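Local coordinates for PF14_0633 protein (Plasmodium falciparum, PDB 3IGM) that probably acts as a sequence-specific transcription factor, its AP2 domain binding cognate DNA as a domain-swapped dimer, at residues S12-K15 against R16-A19. Residues are numbered along the deposited sequence; the frame is centred on the assembly and turned at random.
With nucleotides of chain C.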
# COMPACT_ATOMS: atom_id res chain seq x y z
N SER A 12 -1.60 -1.98 15.86
CA SER A 12 -2.64 -2.32 14.87
C SER A 12 -2.49 -1.61 13.55
O SER A 12 -2.03 -0.46 13.49
CB SER A 12 -4.05 -2.11 15.43
OG SER A 12 -4.20 -0.82 16.01
N TRP A 13 -2.88 -2.32 12.49
CA TRP A 13 -2.90 -1.80 11.15
C TRP A 13 -4.08 -0.84 10.91
O TRP A 13 -5.25 -1.21 11.08
CB TRP A 13 -2.94 -2.98 10.17
CG TRP A 13 -2.80 -2.59 8.72
CD1 TRP A 13 -3.78 -2.63 7.76
CD2 TRP A 13 -1.61 -2.12 8.07
NE1 TRP A 13 -3.28 -2.22 6.56
CE2 TRP A 13 -1.95 -1.89 6.71
CE3 TRP A 13 -0.30 -1.86 8.49
CZ2 TRP A 13 -1.02 -1.43 5.77
CZ3 TRP A 13 0.62 -1.39 7.56
CH2 TRP A 13 0.26 -1.18 6.21
N ASN A 14 -3.77 0.39 10.53
CA ASN A 14 -4.76 1.39 10.13
C ASN A 14 -4.87 1.33 8.60
O ASN A 14 -3.94 1.70 7.89
CB ASN A 14 -4.32 2.78 10.63
CG ASN A 14 -5.36 3.86 10.36
OD1 ASN A 14 -5.69 4.14 9.21
ND2 ASN A 14 -5.85 4.50 11.44
N LYS A 15 -6.01 0.84 8.11
CA LYS A 15 -6.19 0.62 6.67
C LYS A 15 -6.16 1.90 5.82
O LYS A 15 -5.44 1.96 4.82
CB LYS A 15 -7.46 -0.22 6.39
CG LYS A 15 -7.31 -1.67 6.83
CD LYS A 15 -8.61 -2.45 6.72
CE LYS A 15 -8.35 -3.93 6.99
NZ LYS A 15 -9.58 -4.77 7.00
N ARG A 16 -6.90 2.93 6.24
CA ARG A 16 -6.84 4.23 5.56
C ARG A 16 -5.41 4.76 5.41
O ARG A 16 -5.02 5.22 4.33
CB ARG A 16 -7.70 5.29 6.24
CG ARG A 16 -7.70 6.62 5.46
CD ARG A 16 -8.54 7.72 6.09
NE ARG A 16 -7.96 8.36 7.27
CZ ARG A 16 -6.75 8.91 7.35
NH1 ARG A 16 -5.91 8.87 6.31
NH2 ARG A 16 -6.36 9.49 8.48
N MET A 17 -4.62 4.69 6.49
CA MET A 17 -3.26 5.23 6.49
C MET A 17 -2.26 4.29 5.84
O MET A 17 -1.18 4.70 5.43
CB MET A 17 -2.80 5.54 7.92
CG MET A 17 -3.65 6.57 8.65
SD MET A 17 -3.13 6.79 10.36
CE MET A 17 -1.50 7.49 10.08
N CYS A 18 -2.62 3.01 5.75
CA CYS A 18 -1.66 2.01 5.31
C CYS A 18 -0.42 2.06 6.23
O CYS A 18 0.72 2.16 5.76
CB CYS A 18 -1.31 2.24 3.83
SG CYS A 18 -0.35 0.93 3.08
N ALA A 19 -0.66 2.01 7.54
CA ALA A 19 0.39 2.11 8.56
C ALA A 19 -0.03 1.38 9.82
O ALA A 19 -1.24 1.26 10.11
CB ALA A 19 0.68 3.57 8.88
P DA C 4 -9.37 -0.08 10.11
OP1 DA C 4 -9.70 -1.32 9.38
OP2 DA C 4 -8.16 0.69 9.75
O5' DA C 4 -10.62 0.93 10.08
C5' DA C 4 -11.81 0.63 10.84
C4' DA C 4 -12.71 1.84 11.08
O4' DA C 4 -12.35 2.54 12.30
C3' DA C 4 -12.72 2.92 10.03
O3' DA C 4 -14.02 3.48 10.05
C2' DA C 4 -11.65 3.91 10.51
C1' DA C 4 -11.86 3.85 12.02
N9 DA C 4 -10.66 4.01 12.83
C8 DA C 4 -9.48 3.32 12.67
N7 DA C 4 -8.57 3.62 13.55
C5 DA C 4 -9.16 4.58 14.36
C6 DA C 4 -8.69 5.29 15.49
N6 DA C 4 -7.46 5.15 16.00
N1 DA C 4 -9.54 6.17 16.08
C2 DA C 4 -10.78 6.32 15.56
N3 DA C 4 -11.33 5.70 14.52
C4 DA C 4 -10.46 4.82 13.94
P DT C 5 -14.43 4.60 8.98
OP1 DT C 5 -15.88 4.46 8.75
OP2 DT C 5 -13.49 4.50 7.83
O5' DT C 5 -14.16 5.97 9.78
C5' DT C 5 -14.95 6.33 10.91
C4' DT C 5 -14.39 7.57 11.59
O4' DT C 5 -13.04 7.29 12.02
C3' DT C 5 -14.26 8.81 10.71
O3' DT C 5 -15.33 9.70 11.02
C2' DT C 5 -12.89 9.41 11.05
C1' DT C 5 -12.35 8.52 12.16
N1 DT C 5 -10.89 8.14 12.15
C2 DT C 5 -10.10 8.55 13.20
O2 DT C 5 -10.50 9.24 14.12
N3 DT C 5 -8.78 8.12 13.16
C4 DT C 5 -8.20 7.35 12.17
O4 DT C 5 -7.01 7.04 12.23
C5 DT C 5 -9.08 6.95 11.09
C7 DT C 5 -8.57 6.11 9.95
C6 DT C 5 -10.37 7.35 11.14
P DC C 3 -7.05 -5.10 14.45
OP1 DC C 3 -7.77 -6.07 13.60
OP2 DC C 3 -5.57 -5.19 14.53
O5' DC C 3 -7.45 -3.61 13.99
C5' DC C 3 -8.70 -3.36 13.37
C4' DC C 3 -9.15 -1.91 13.39
O4' DC C 3 -9.09 -1.30 14.71
C3' DC C 3 -8.43 -0.96 12.44
O3' DC C 3 -9.45 -0.42 11.66
C2' DC C 3 -7.89 0.14 13.34
C1' DC C 3 -8.94 0.08 14.45
N1 DC C 3 -8.56 0.83 15.69
C2 DC C 3 -9.48 1.69 16.30
O2 DC C 3 -10.61 1.82 15.82
N3 DC C 3 -9.11 2.37 17.41
C4 DC C 3 -7.88 2.22 17.90
N4 DC C 3 -7.55 2.91 18.99
C5 DC C 3 -6.93 1.35 17.30
C6 DC C 3 -7.30 0.68 16.20
O HOH W 1 -8.45 3.18 8.94
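Asn14 and Ala19 face each other as an antiparallel hydrogen-bonded pair, closing the turn through which strand 11-14 doubles back into strand 19-26. Asn14 N gives a straight bond to Ala19 O (2.7 Å, 166°), whereas the return bond from Ala19 N to Asn14 O is weak at 3.3 Å. Cys18 and Ala19 together face Asn14, a G1 beta bulge with Cys18 at positive phi (56°), and Cys18 N also makes a weak bond to Asn14 O at 2.8 Å. Cys18 N shares its hydrogen with Lys15 O (3.1 Å), approached from above the carbonyl plane.

The Asn14 side chain ties this turn to the DNA. Its chi1 of -175° sets CG beside the carbonyl carbon; OD1 then accepts from Met17 N at 3.0 Å, and ND2 makes a bent bond to O4 of DT5 of chain C at 2.9 Å. Met17 CG and SD lie against the same amide. In the DNA-binding sheet of this AP2 domain, the end of strand 11-14 and the following turn present Asn14 and Arg16 to the bases: Arg16, bent at chi3, passes NE beside the methyl C7 of DT5 of chain C, and NH2 hydrogen-bonds to O6 of a guanine base. Lys15 N donates to OP2 of DA4 of chain C at 2.7 Å, and its extended side chain runs alongside OP1. A water accepting from Arg16 N lies within hydrogen-bonding distance of both OP2 and Asn14 OD1.

The Trp13 ring lies against the Cys18-Ala19 peptide, Ala19 N over one face near its rim. Cys18 SG sits obliquely beside the indole, 3.6 Å from Trp13 CZ2, and forms a disulfide with Cys18 of the second subunit, whose Phe40 packs on both residues and whose Lys44 makes a cation-pi contact with Trp13.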